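Local coordinates for protein 2,3-bisphosphoglycerate-independent phosphoglycerate mutase (PDB 2ZKT) that probably catalyses the interconversion of 2-phosphoglycerate and 3-phosphoglycerate in glycolysis, as a metal-binding, 2,3-bisphosphoglycerate-independent mutase of the alkaline phosphatase superfamily, at residues L3-L8 with E338-I343; E30-P35 with E318-A323; V100-L105 with N221-R226; P232-K237 with R260-D265; A247-V252 with Y267-A272. All coordinates share one frame; numbering follows the deposited sequence.

Contact 1: L3-L8 with E338-I343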
# COMPACT_ATOMS: atom_id res chain seq x y z
N LEU B 3 8.05 9.21 -35.14
CA LEU B 3 8.97 9.05 -34.02
C LEU B 3 8.81 7.74 -33.23
O LEU B 3 7.69 7.34 -32.88
CB LEU B 3 8.79 10.25 -33.07
CG LEU B 3 9.72 10.39 -31.87
CD1 LEU B 3 11.16 10.60 -32.34
CD2 LEU B 3 9.25 11.58 -31.04
N LYS B 4 9.94 7.09 -32.96
CA LYS B 4 9.94 5.85 -32.19
C LYS B 4 10.14 6.19 -30.70
O LYS B 4 10.64 7.26 -30.37
CB LYS B 4 11.07 4.94 -32.67
CG LYS B 4 10.94 4.50 -34.13
CD LYS B 4 12.15 3.66 -34.55
CE LYS B 4 12.00 3.14 -35.97
NZ LYS B 4 13.17 2.26 -36.33
N ARG B 5 9.75 5.27 -29.82
CA ARG B 5 9.89 5.51 -28.38
C ARG B 5 10.77 4.46 -27.72
O ARG B 5 11.07 3.43 -28.32
CB ARG B 5 8.51 5.54 -27.71
CG ARG B 5 7.68 6.76 -28.10
CD ARG B 5 6.28 6.77 -27.47
NE ARG B 5 5.32 6.08 -28.32
CZ ARG B 5 4.24 6.66 -28.84
NH1 ARG B 5 3.97 7.94 -28.60
NH2 ARG B 5 3.43 5.94 -29.63
N LYS B 6 11.19 4.73 -26.48
CA LYS B 6 12.01 3.78 -25.73
C LYS B 6 11.10 2.84 -24.94
O LYS B 6 9.88 3.06 -24.86
CB LYS B 6 12.93 4.52 -24.74
CG LYS B 6 14.10 5.25 -25.38
CD LYS B 6 14.90 6.05 -24.35
CE LYS B 6 15.98 6.89 -25.01
NZ LYS B 6 17.02 6.04 -25.66
N GLY B 7 11.68 1.81 -24.34
CA GLY B 7 10.87 0.89 -23.56
C GLY B 7 11.41 0.67 -22.16
O GLY B 7 12.62 0.69 -21.94
N LEU B 8 10.50 0.47 -21.20
CA LEU B 8 10.90 0.21 -19.82
C LEU B 8 10.02 -0.90 -19.24
O LEU B 8 8.86 -0.68 -18.86
CB LEU B 8 10.80 1.49 -18.97
CG LEU B 8 11.20 1.36 -17.49
CD1 LEU B 8 12.53 0.63 -17.33
CD2 LEU B 8 11.27 2.75 -16.91
N GLU B 338 7.77 9.69 -24.36
CA GLU B 338 8.98 9.15 -25.00
C GLU B 338 9.29 7.71 -24.53
O GLU B 338 10.02 6.96 -25.17
CB GLU B 338 10.16 10.07 -24.65
CG GLU B 338 9.96 11.51 -25.13
CD GLU B 338 11.15 12.35 -24.72
OE1 GLU B 338 11.39 12.49 -23.52
OE2 GLU B 338 11.83 12.88 -25.60
N VAL B 339 8.75 7.32 -23.38
CA VAL B 339 9.03 6.01 -22.82
C VAL B 339 7.75 5.23 -22.53
O VAL B 339 6.86 5.71 -21.82
CB VAL B 339 9.85 6.13 -21.50
CG1 VAL B 339 10.25 4.76 -20.99
CG2 VAL B 339 11.09 6.98 -21.73
N VAL B 340 7.66 4.04 -23.10
CA VAL B 340 6.52 3.17 -22.89
C VAL B 340 6.88 2.29 -21.70
O VAL B 340 7.87 1.56 -21.75
CB VAL B 340 6.27 2.29 -24.11
CG1 VAL B 340 5.11 1.34 -23.84
CG2 VAL B 340 5.98 3.18 -25.33
N ILE B 341 6.08 2.35 -20.64
CA ILE B 341 6.37 1.56 -19.46
C ILE B 341 5.41 0.40 -19.19
O ILE B 341 4.18 0.53 -19.30
CB ILE B 341 6.46 2.46 -18.19
CG1 ILE B 341 6.89 1.62 -16.98
CG2 ILE B 341 5.12 3.11 -17.93
CD1 ILE B 341 7.17 2.45 -15.74
N ALA B 342 5.99 -0.75 -18.85
CA ALA B 342 5.21 -1.94 -18.55
C ALA B 342 5.66 -2.50 -17.21
O ALA B 342 6.86 -2.57 -16.92
CB ALA B 342 5.39 -2.98 -19.67
N ILE B 343 4.71 -2.90 -16.38
CA ILE B 343 5.04 -3.45 -15.08
C ILE B 343 4.25 -4.72 -14.81
O ILE B 343 3.03 -4.76 -15.00
CB ILE B 343 4.74 -2.43 -13.95
CG1 ILE B 343 5.58 -1.16 -14.17
CG2 ILE B 343 5.03 -3.05 -12.59
CD1 ILE B 343 5.24 -0.01 -13.23

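Contact 2: E30-P35 with E318-A323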
# COMPACT_ATOMS: atom_id res chain seq x y z
N GLU B 30 -2.76 -5.47 -3.69
CA GLU B 30 -3.92 -4.61 -3.53
C GLU B 30 -3.84 -3.86 -2.21
O GLU B 30 -4.01 -2.63 -2.16
CB GLU B 30 -5.22 -5.45 -3.61
CG GLU B 30 -5.44 -6.07 -4.99
CD GLU B 30 -6.49 -7.18 -4.99
OE1 GLU B 30 -6.64 -7.88 -3.95
OE2 GLU B 30 -7.16 -7.38 -6.04
N TYR B 31 -3.54 -4.61 -1.14
CA TYR B 31 -3.41 -4.09 0.23
C TYR B 31 -2.30 -3.04 0.34
O TYR B 31 -2.49 -1.99 0.93
CB TYR B 31 -3.10 -5.27 1.18
CG TYR B 31 -2.93 -4.90 2.64
CD1 TYR B 31 -4.05 -4.70 3.46
CD2 TYR B 31 -1.66 -4.77 3.21
CE1 TYR B 31 -3.90 -4.38 4.81
CE2 TYR B 31 -1.50 -4.45 4.56
CZ TYR B 31 -2.63 -4.25 5.36
OH TYR B 31 -2.49 -3.94 6.70
N ALA B 32 -1.13 -3.33 -0.24
CA ALA B 32 0.02 -2.43 -0.21
C ALA B 32 -0.31 -1.05 -0.76
O ALA B 32 -1.03 -0.93 -1.74
CB ALA B 32 1.18 -3.04 -1.01
N ASN B 33 0.21 -0.01 -0.12
CA ASN B 33 -0.02 1.36 -0.57
C ASN B 33 0.94 1.61 -1.75
O ASN B 33 2.15 1.74 -1.56
CB ASN B 33 0.26 2.34 0.58
CG ASN B 33 0.07 3.79 0.18
OD1 ASN B 33 -0.93 4.15 -0.44
ND2 ASN B 33 1.02 4.64 0.55
N THR B 34 0.37 1.67 -2.95
CA THR B 34 1.15 1.87 -4.18
C THR B 34 0.58 2.98 -5.05
O THR B 34 0.13 2.74 -6.18
CB THR B 34 1.17 0.57 -5.01
OG1 THR B 34 -0.18 0.24 -5.40
CG2 THR B 34 1.72 -0.60 -4.19
N PRO B 35 0.63 4.24 -4.56
CA PRO B 35 0.09 5.37 -5.33
C PRO B 35 0.65 5.58 -6.74
O PRO B 35 -0.05 6.09 -7.61
CB PRO B 35 0.35 6.56 -4.41
CG PRO B 35 1.64 6.18 -3.73
CD PRO B 35 1.39 4.72 -3.38
N GLU B 318 4.84 -4.95 2.09
CA GLU B 318 5.81 -3.92 2.47
C GLU B 318 6.86 -3.77 1.35
O GLU B 318 7.26 -2.66 0.99
CB GLU B 318 6.49 -4.33 3.80
CG GLU B 318 7.19 -3.20 4.56
CD GLU B 318 8.48 -2.74 3.89
OE1 GLU B 318 9.40 -3.58 3.72
OE2 GLU B 318 8.57 -1.54 3.53
N LEU B 319 7.30 -4.91 0.79
CA LEU B 319 8.28 -4.88 -0.29
C LEU B 319 7.70 -4.31 -1.59
O LEU B 319 8.39 -3.63 -2.35
CB LEU B 319 8.79 -6.30 -0.51
CG LEU B 319 9.67 -6.75 0.66
CD1 LEU B 319 9.98 -8.25 0.63
CD2 LEU B 319 11.02 -6.03 0.70
N ILE B 320 6.41 -4.64 -1.87
CA ILE B 320 5.79 -4.06 -3.06
C ILE B 320 5.74 -2.53 -2.94
O ILE B 320 5.77 -1.80 -3.93
CB ILE B 320 4.37 -4.64 -3.28
CG1 ILE B 320 4.45 -6.14 -3.65
CG2 ILE B 320 3.68 -3.91 -4.44
CD1 ILE B 320 3.07 -6.81 -3.74
N GLU B 321 5.64 -2.06 -1.67
CA GLU B 321 5.63 -0.61 -1.44
C GLU B 321 7.01 0.01 -1.72
O GLU B 321 7.11 1.13 -2.21
CB GLU B 321 5.20 -0.34 0.02
CG GLU B 321 3.67 -0.32 0.20
CD GLU B 321 3.30 0.01 1.64
OE1 GLU B 321 3.95 0.84 2.25
OE2 GLU B 321 2.32 -0.55 2.12
N ARG B 322 8.08 -0.72 -1.41
CA ARG B 322 9.42 -0.20 -1.69
C ARG B 322 9.57 -0.10 -3.21
O ARG B 322 10.21 0.83 -3.73
CB ARG B 322 10.48 -1.13 -1.08
CG ARG B 322 10.56 -1.01 0.45
CD ARG B 322 11.48 -2.05 1.09
NE ARG B 322 12.81 -2.08 0.47
CZ ARG B 322 13.73 -3.01 0.73
NH1 ARG B 322 13.46 -3.98 1.61
NH2 ARG B 322 14.91 -2.98 0.11
N ALA B 323 8.97 -1.05 -3.93
CA ALA B 323 9.02 -1.04 -5.38
C ALA B 323 8.25 0.18 -5.90
O ALA B 323 8.70 0.85 -6.84
CB ALA B 323 8.41 -2.35 -5.95

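Contact 3: V100-L105 with N221-R226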
# COMPACT_ATOMS: atom_id res chain seq x y z
N VAL B 100 24.66 -26.52 -8.73
CA VAL B 100 25.21 -27.46 -7.74
C VAL B 100 24.99 -27.05 -6.28
O VAL B 100 25.20 -25.88 -5.90
CB VAL B 100 26.74 -27.64 -7.94
CG1 VAL B 100 27.25 -28.75 -7.03
CG2 VAL B 100 27.06 -27.93 -9.42
N ASN B 101 24.59 -28.02 -5.46
CA ASN B 101 24.39 -27.78 -4.03
C ASN B 101 25.39 -28.64 -3.26
O ASN B 101 25.51 -29.84 -3.52
CB ASN B 101 22.97 -28.19 -3.59
CG ASN B 101 21.88 -27.35 -4.24
OD1 ASN B 101 21.58 -27.51 -5.43
ND2 ASN B 101 21.29 -26.44 -3.47
N PHE B 102 26.13 -28.01 -2.33
CA PHE B 102 27.06 -28.78 -1.50
C PHE B 102 26.16 -29.50 -0.50
O PHE B 102 25.24 -28.89 0.07
CB PHE B 102 28.02 -27.85 -0.74
CG PHE B 102 29.09 -27.24 -1.60
CD1 PHE B 102 30.07 -28.05 -2.18
CD2 PHE B 102 29.11 -25.87 -1.84
CE1 PHE B 102 31.05 -27.50 -3.00
CE2 PHE B 102 30.09 -25.31 -2.67
CZ PHE B 102 31.07 -26.13 -3.25
N ALA B 103 26.39 -30.80 -0.31
CA ALA B 103 25.58 -31.59 0.63
C ALA B 103 26.45 -32.39 1.60
O ALA B 103 27.68 -32.26 1.62
CB ALA B 103 24.66 -32.54 -0.15
N THR B 104 25.79 -33.22 2.41
CA THR B 104 26.48 -34.06 3.39
C THR B 104 26.13 -35.54 3.15
O THR B 104 24.97 -35.95 3.27
CB THR B 104 26.08 -33.68 4.85
OG1 THR B 104 26.33 -32.28 5.06
CG2 THR B 104 26.89 -34.48 5.85
N LEU B 105 27.15 -36.34 2.81
CA LEU B 105 26.98 -37.78 2.56
C LEU B 105 27.76 -38.60 3.60
O LEU B 105 28.97 -38.43 3.77
CB LEU B 105 27.50 -38.16 1.16
CG LEU B 105 27.51 -39.67 0.87
CD1 LEU B 105 26.07 -40.14 0.66
CD2 LEU B 105 28.35 -39.99 -0.35
N ASN B 221 30.63 -32.47 2.06
CA ASN B 221 31.48 -33.45 1.38
C ASN B 221 30.83 -34.08 0.15
O ASN B 221 31.45 -34.91 -0.53
CB ASN B 221 31.90 -34.55 2.36
CG ASN B 221 30.76 -35.51 2.70
OD1 ASN B 221 29.63 -35.08 2.97
ND2 ASN B 221 31.06 -36.81 2.71
N TYR B 222 29.59 -33.70 -0.15
CA TYR B 222 28.94 -34.27 -1.32
C TYR B 222 28.41 -33.19 -2.27
O TYR B 222 28.15 -32.04 -1.86
CB TYR B 222 27.80 -35.21 -0.92
CG TYR B 222 27.52 -36.24 -2.00
CD1 TYR B 222 28.52 -37.14 -2.40
CD2 TYR B 222 26.28 -36.31 -2.64
CE1 TYR B 222 28.28 -38.08 -3.40
CE2 TYR B 222 26.04 -37.25 -3.65
CZ TYR B 222 27.04 -38.13 -4.02
OH TYR B 222 26.80 -39.07 -5.01
N LEU B 223 28.25 -33.56 -3.53
CA LEU B 223 27.79 -32.63 -4.55
C LEU B 223 26.45 -33.03 -5.18
O LEU B 223 26.35 -34.10 -5.78
CB LEU B 223 28.87 -32.53 -5.65
CG LEU B 223 30.07 -31.60 -5.40
CD1 LEU B 223 30.75 -31.25 -6.71
CD2 LEU B 223 29.58 -30.35 -4.67
N LEU B 224 25.42 -32.20 -5.01
CA LEU B 224 24.12 -32.49 -5.64
C LEU B 224 24.07 -31.65 -6.92
O LEU B 224 24.03 -30.42 -6.87
CB LEU B 224 22.95 -32.15 -4.71
CG LEU B 224 22.79 -33.07 -3.49
CD1 LEU B 224 21.46 -32.75 -2.79
CD2 LEU B 224 22.82 -34.54 -3.91
N ILE B 225 24.09 -32.34 -8.07
CA ILE B 225 24.09 -31.70 -9.39
C ILE B 225 22.77 -31.88 -10.12
O ILE B 225 22.29 -33.00 -10.30
CB ILE B 225 25.21 -32.29 -10.29
CG1 ILE B 225 26.56 -32.26 -9.56
CG2 ILE B 225 25.31 -31.49 -11.59
CD1 ILE B 225 27.68 -32.96 -10.31
N ARG B 226 22.19 -30.77 -10.56
CA ARG B 226 20.91 -30.82 -11.26
C ARG B 226 20.74 -29.65 -12.23
O ARG B 226 21.66 -28.86 -12.46
CB ARG B 226 19.78 -30.83 -10.22
CG ARG B 226 19.86 -29.68 -9.21
CD ARG B 226 19.02 -30.00 -7.98
NE ARG B 226 17.74 -30.63 -8.34
CZ ARG B 226 16.75 -30.88 -7.49
NH1 ARG B 226 16.86 -30.55 -6.20
NH2 ARG B 226 15.63 -31.47 -7.92

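Contact 4: P232-K237 with R260-D265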
# COMPACT_ATOMS: atom_id res chain seq x y z
N PRO B 232 19.77 -21.60 -24.85
CA PRO B 232 18.37 -21.75 -25.29
C PRO B 232 18.19 -21.76 -26.82
O PRO B 232 18.88 -21.04 -27.56
CB PRO B 232 17.67 -20.57 -24.62
CG PRO B 232 18.74 -19.51 -24.63
CD PRO B 232 19.98 -20.28 -24.21
N ASN B 233 17.26 -22.59 -27.30
CA ASN B 233 16.96 -22.69 -28.73
C ASN B 233 16.15 -21.48 -29.19
O ASN B 233 14.93 -21.56 -29.40
CB ASN B 233 16.16 -23.97 -29.03
CG ASN B 233 15.82 -24.12 -30.52
OD1 ASN B 233 14.92 -24.87 -30.90
ND2 ASN B 233 16.56 -23.40 -31.37
N ILE B 234 16.82 -20.33 -29.34
CA ILE B 234 16.12 -19.14 -29.79
C ILE B 234 16.60 -18.80 -31.20
O ILE B 234 17.79 -18.92 -31.50
CB ILE B 234 16.40 -17.93 -28.87
CG1 ILE B 234 17.89 -17.62 -28.86
CG2 ILE B 234 15.89 -18.22 -27.46
CD1 ILE B 234 18.20 -16.24 -28.32
N PRO B 235 15.67 -18.38 -32.08
CA PRO B 235 15.98 -18.02 -33.47
C PRO B 235 17.14 -17.02 -33.52
O PRO B 235 18.23 -17.33 -34.02
CB PRO B 235 14.67 -17.40 -33.97
CG PRO B 235 13.63 -18.13 -33.18
CD PRO B 235 14.23 -18.15 -31.79
N MET B 236 16.89 -15.83 -32.99
CA MET B 236 17.88 -14.77 -32.95
C MET B 236 17.79 -14.02 -31.61
O MET B 236 16.82 -14.18 -30.87
CB MET B 236 17.65 -13.79 -34.11
CG MET B 236 16.26 -13.19 -34.16
SD MET B 236 16.02 -12.19 -35.66
CE MET B 236 15.46 -13.46 -36.80
N LYS B 237 18.80 -13.21 -31.32
CA LYS B 237 18.81 -12.46 -30.07
C LYS B 237 17.78 -11.31 -30.08
O LYS B 237 17.31 -10.88 -31.14
CB LYS B 237 20.23 -11.93 -29.80
CG LYS B 237 21.33 -12.92 -30.22
CD LYS B 237 22.61 -12.76 -29.40
CE LYS B 237 22.47 -13.43 -28.03
NZ LYS B 237 23.71 -13.32 -27.20
N ARG B 260 21.31 -12.22 -20.42
CA ARG B 260 22.56 -12.25 -21.19
C ARG B 260 22.43 -13.18 -22.39
O ARG B 260 22.83 -12.83 -23.50
CB ARG B 260 23.73 -12.71 -20.30
CG ARG B 260 24.45 -11.54 -19.61
CD ARG B 260 25.40 -11.98 -18.50
NE ARG B 260 26.02 -10.81 -17.87
CZ ARG B 260 26.58 -10.81 -16.66
NH1 ARG B 260 26.61 -11.92 -15.93
NH2 ARG B 260 27.10 -9.69 -16.18
N ALA B 261 21.86 -14.36 -22.16
CA ALA B 261 21.67 -15.32 -23.24
C ALA B 261 20.90 -14.72 -24.42
O ALA B 261 21.25 -14.97 -25.57
CB ALA B 261 20.95 -16.57 -22.72
N VAL B 262 19.87 -13.91 -24.16
CA VAL B 262 19.10 -13.34 -25.28
C VAL B 262 19.68 -12.03 -25.83
O VAL B 262 19.13 -11.44 -26.76
CB VAL B 262 17.59 -13.15 -24.91
CG1 VAL B 262 17.00 -14.50 -24.51
CG2 VAL B 262 17.42 -12.13 -23.79
N GLY B 263 20.81 -11.59 -25.26
CA GLY B 263 21.47 -10.40 -25.79
C GLY B 263 21.46 -9.08 -25.04
O GLY B 263 21.84 -8.06 -25.61
N PHE B 264 21.04 -9.08 -23.78
CA PHE B 264 21.03 -7.83 -23.01
C PHE B 264 22.39 -7.51 -22.41
O PHE B 264 23.21 -8.41 -22.18
CB PHE B 264 19.99 -7.92 -21.87
CG PHE B 264 18.57 -7.73 -22.32
CD1 PHE B 264 17.90 -8.74 -23.01
CD2 PHE B 264 17.90 -6.53 -22.05
CE1 PHE B 264 16.58 -8.55 -23.43
CE2 PHE B 264 16.58 -6.34 -22.47
CZ PHE B 264 15.92 -7.35 -23.15
N ASP B 265 22.64 -6.22 -22.17
CA ASP B 265 23.89 -5.78 -21.52
C ASP B 265 23.48 -5.64 -20.05
O ASP B 265 22.93 -4.61 -19.65
CB ASP B 265 24.36 -4.42 -22.06
CG ASP B 265 24.95 -4.51 -23.47
OD1 ASP B 265 25.42 -5.60 -23.85
OD2 ASP B 265 24.95 -3.48 -24.18

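Contact 5: A247-V252 with Y267-A272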
# COMPACT_ATOMS: atom_id res chain seq x y z
N ALA B 247 19.44 -2.98 -22.45
CA ALA B 247 20.18 -3.11 -21.19
C ALA B 247 19.26 -3.54 -20.05
O ALA B 247 18.05 -3.31 -20.11
CB ALA B 247 20.84 -1.77 -20.84
N GLY B 248 19.83 -4.15 -19.02
CA GLY B 248 19.02 -4.58 -17.88
C GLY B 248 19.67 -4.37 -16.52
O GLY B 248 20.88 -4.57 -16.35
N VAL B 249 18.87 -3.93 -15.55
CA VAL B 249 19.35 -3.72 -14.18
C VAL B 249 18.91 -4.98 -13.43
O VAL B 249 17.73 -5.15 -13.12
CB VAL B 249 18.69 -2.48 -13.55
CG1 VAL B 249 19.10 -2.36 -12.09
CG2 VAL B 249 19.08 -1.24 -14.32
N ILE B 250 19.85 -5.87 -13.15
CA ILE B 250 19.51 -7.13 -12.49
C ILE B 250 20.53 -7.56 -11.45
O ILE B 250 21.72 -7.29 -11.59
CB ILE B 250 19.41 -8.24 -13.55
CG1 ILE B 250 18.61 -7.72 -14.76
CG2 ILE B 250 18.79 -9.50 -12.94
CD1 ILE B 250 18.63 -8.64 -15.96
N ALA B 251 20.06 -8.23 -10.40
CA ALA B 251 20.95 -8.70 -9.34
C ALA B 251 21.01 -10.23 -9.29
O ALA B 251 22.10 -10.82 -9.33
CB ALA B 251 20.50 -8.14 -7.97
N VAL B 252 19.85 -10.88 -9.23
CA VAL B 252 19.81 -12.35 -9.17
C VAL B 252 20.52 -12.99 -10.37
O VAL B 252 20.28 -12.62 -11.52
CB VAL B 252 18.36 -12.87 -9.12
CG1 VAL B 252 18.35 -14.35 -8.73
CG2 VAL B 252 17.57 -12.06 -8.12
N TYR B 267 23.52 -5.03 -16.04
CA TYR B 267 24.16 -4.16 -15.06
C TYR B 267 23.64 -4.50 -13.67
O TYR B 267 22.46 -4.84 -13.50
CB TYR B 267 23.83 -2.69 -15.34
CG TYR B 267 24.41 -2.17 -16.64
CD1 TYR B 267 23.71 -2.32 -17.84
CD2 TYR B 267 25.64 -1.52 -16.67
CE1 TYR B 267 24.22 -1.84 -19.04
CE2 TYR B 267 26.17 -1.03 -17.88
CZ TYR B 267 25.46 -1.19 -19.06
OH TYR B 267 25.97 -0.72 -20.25
N THR B 268 24.52 -4.40 -12.68
CA THR B 268 24.18 -4.65 -11.29
C THR B 268 24.79 -3.48 -10.52
O THR B 268 25.96 -3.52 -10.14
CB THR B 268 24.79 -5.96 -10.78
OG1 THR B 268 24.51 -7.02 -11.71
CG2 THR B 268 24.20 -6.32 -9.41
N PRO B 269 24.01 -2.40 -10.31
CA PRO B 269 24.52 -1.23 -9.59
C PRO B 269 24.91 -1.53 -8.14
O PRO B 269 24.51 -2.56 -7.58
CB PRO B 269 23.36 -0.24 -9.69
CG PRO B 269 22.17 -1.14 -9.63
CD PRO B 269 22.56 -2.26 -10.58
N GLU B 270 25.70 -0.63 -7.56
CA GLU B 270 26.16 -0.77 -6.18
C GLU B 270 24.97 -0.85 -5.22
O GLU B 270 24.12 0.05 -5.20
CB GLU B 270 27.04 0.43 -5.79
CG GLU B 270 28.33 0.56 -6.59
CD GLU B 270 29.33 -0.55 -6.29
OE1 GLU B 270 29.69 -0.71 -5.10
OE2 GLU B 270 29.75 -1.26 -7.23
N GLY B 271 24.90 -1.92 -4.43
CA GLY B 271 23.80 -2.07 -3.48
C GLY B 271 22.73 -3.10 -3.84
O GLY B 271 22.02 -3.59 -2.96
N ALA B 272 22.62 -3.42 -5.13
CA ALA B 272 21.62 -4.38 -5.60
C ALA B 272 22.08 -5.82 -5.30
O ALA B 272 23.04 -6.32 -5.89
CB ALA B 272 21.39 -4.20 -7.11

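Contact 1: L3-L8 with E338-I343
V339 carries CG1 anti to its backbone N (chi1 -175°), which sets this methyl 3.9 Å from CB of L8. I341 turns the same way (chi1 -175°), and its CG1 lies 3.6 Å from the carbonyl O of L8. V339, L8 and I341 send their side chains to the same face as K6. V340 points to the other face, where its CG2 packs against CD of R5. The backbones run parallel, strand 6-8 beside strand 339-343. K6 gives its N-H to E338 O at 2.8 Å and takes one from V340 N at 3.0 Å; L8 repeats the pattern, donating to V340 O at 2.9 Å and receiving A342 N at 2.9 Å. Two CA-H...O contacts, G7 to V340 O and I341 to L8 O, fill in between. The charged ends look elsewhere: R5 NH1 forms a salt bridge with E337, and K6 NZ bonds to Y294 O. On its far side, strand 339-344 lies next to strand 361-366, while I330 of helix 313-331 touches L8. The chemistry changes along the pair, from charged groups at its start to a buried ladder of backbone hydrogen bonds flanked by aliphatic side chains, which fixes the register of these strands.

Contact 2: E30-P35 with E318-A323
E321, on helix 313-331, reaches across to the loop A32-T34, which joins helix 28-31 to helix 35-43 in this alkaline phosphatase-like alpha/beta fold. Its OE2 accepts the backbone N-H of N33 at 3.1 Å, a nearly straight bond (168° at the hydrogen) in which the nitrogen stands well above the carboxylate plane. The aliphatic part of the same side chain lies against the loop as well: E321 CG sits only 3.1 Å from N33 O and 3.9 Å from A32 CB. One carboxylate oxygen thus holds the peptide N-H while CG lies against the N33 carbonyl and the A32 methyl. I320 adds the apolar half, with its CB 4.2 Å from A32 CB. The side chains of I320 and T34 cross obliquely, methyl against methyl.

Further out, OE1 of E321 has a long, weak ion pair with R325 on its own helix, which may help to steer the carboxylate. I320 also touches P28, L29, L15 and T304 of helix 303-309, its side chain about 13 Å from a bound zinc ion. The loop lies at the dimer interface, where N33 meets N33 of the second subunit. T34 OG1 makes a weak hydrogen bond to D38, and the threonine's methyl CG2 comes to 3.9 Å from I320 CG2.

Contact 3: V100-L105 with N221-R226
N101 and A103 pair with L224 and Y222 as the hydrogen-bonded positions of two antiparallel strands, whose short axes approach to 4.5 Å, and a classic beta bulge, with N221 and Y222 both opposite A103, ends the ladder. N101 exchanges two backbone hydrogen bonds with L224, and A103 exchanges two with Y222.

Just past the bulge, the side chain of N221 takes over from the backbone. Its CG lies in the crowded position between backbone N and carbonyl carbon (chi1 73°), and the amide is held at both ends by one residue: OD1 receives L105 N at 2.8 Å, and ND2 donates its N-H to L105 O at 2.8 Å, on a lone pair. These two bonds fix the rotation of the carboxamide and continue the strand pairing by one step. L105 then leans on Y222: L105 CD2 is 3.5 Å from Y222 CD1, and L105 CB is 3.6 Å from Y222 CB. A103 CB packs on L224 CG at 3.9 Å on this same face, whereas N101 OD1 is buried without a polar partner in the model.

On the opposite face, L223 CD2 touches both V100 CG1 at 3.7 Å and F102 CD1 at 3.4 Å; the phenylalanine and leucine lie side by side, pointing the same way. F102 continues onto V134 and V138 of helix 131-142, while Y222 and L105 meet helix 186-203. Strand 222-229 is an outer strand of this chain's four-stranded antiparallel sheet, which is layered with helices and separate from the large mixed sheet.

Contact 4: P232-K237 with R260-D265
The carbonyl O of A261 gathers several groups: K237 CE lies 3.1 Å from A261 O, K237 NZ lies 3.4 Å from A261 O, and the hydroxyl of Y231 hydrogen-bonds to the same oxygen. The lysine gets there by a bend. Its chi3 of 78° turns CE out of the extended line and in toward the last turn of helix 253-261, where NZ also lies 3.8 Å from R260 O. Nearby carbonyl oxygens at the helix end would be expected to favour the positive charge.

The base of the same side chain touches the next peptide, with K237 CB 3.3 Å from V262 O. G263 ends the helix in a Schellman motif: its phi is positive (109°), and its N bonds back to R260 O at 3.0 Å. Having no side chain, the glycine brings its bare backbone up to the lysine.

The apolar part of the contact lies beside it. The ring of P232 sets CD 4.1 Å from the methyl of A261, and I234 lays CD1 against V262, 4.4 Å from its CG1.

K237 occupies the N-cap position of helix 238-242, its N-H taken by E240, and V262 is joined to F238 by a backbone bond. The loop 232-237 is thus tied both to the end of helix 253-261 and to the start of helix 238-242. F82 of helix 80-86 covers P232 and A261, and just beyond G263 the chain enters strand 265-267, with F264 packed on F296 and F298 of strand 296-301.

Contact 5: A247-V252 with Y267-A272
V249 and Y267 form a parallel bridge, their CA atoms 4.9 Å apart, in which Y267 N donates to G248 O at 2.7 Å and I250 N donates to Y267 O at 2.8 Å. One residue further on, a side chain carries the pairing forward: T268 OG1 donates to I250 O at 2.8 Å, nearly along the C=O axis. The hydroxyl stands anti to the threonine's own carbonyl carbon (chi1 -49°), while CG2, on another branch, packs near A251 CA.

Y267 shares the V249 side of the sheet. Its ring presents an edge to the neighbouring strand, with G248 O in the ring plane and A247 CB 3.8 Å from CE1. The phenol end bonds to the hydroxyl of Y294. V249 meets P269 instead, the two side chains crossing at about a right angle with CG1 3.8 Å from CD of the proline ring.

P269 opens a type II beta turn that closes with A272 N on P269 O at 3.2 Å; G271, with its positive phi (106°), takes the third place. The turn brings A272 back to the first segment, its CB 4.1 Å from CB of A251.

Helix 253-261 packs on I250, and helix 280-291 on V249 and Y267. Strand 246-249, helix 253-261 and strand 265-267 make a beta-alpha-beta crossover between adjacent parallel strands, the building unit of this alpha/beta sheet. As is common in such folds, the chain just after strand 246-249 comes near a metal site, with the side chain of I250 about 10 Å from a bound zinc ion.

How the contacts relate
Contacts 1 and 5 both belong to the large mixed sheet: contact 1 pairs inner strands and is mostly buried, whereas contact 5 pairs 265-267, an outermost strand of the sheet within this chain, with its neighbour and mixes backbone bonds with a threonine hydroxyl. Contact 4 touches contact 5 directly, where D265 O lies 3.2 Å from G248 N, and the two share the crossover through helix 253-261; contact 4, though, relies on packing and a lysine near carbonyl groups. Contact 2 is buried, with a carboxylate holding a loop near the dimer interface; helix 313-331 leads on to the strand of contact 1. Contact 3, partly buried, lies in the separate antiparallel sheet, its centre about 44 Å from that of contact 1.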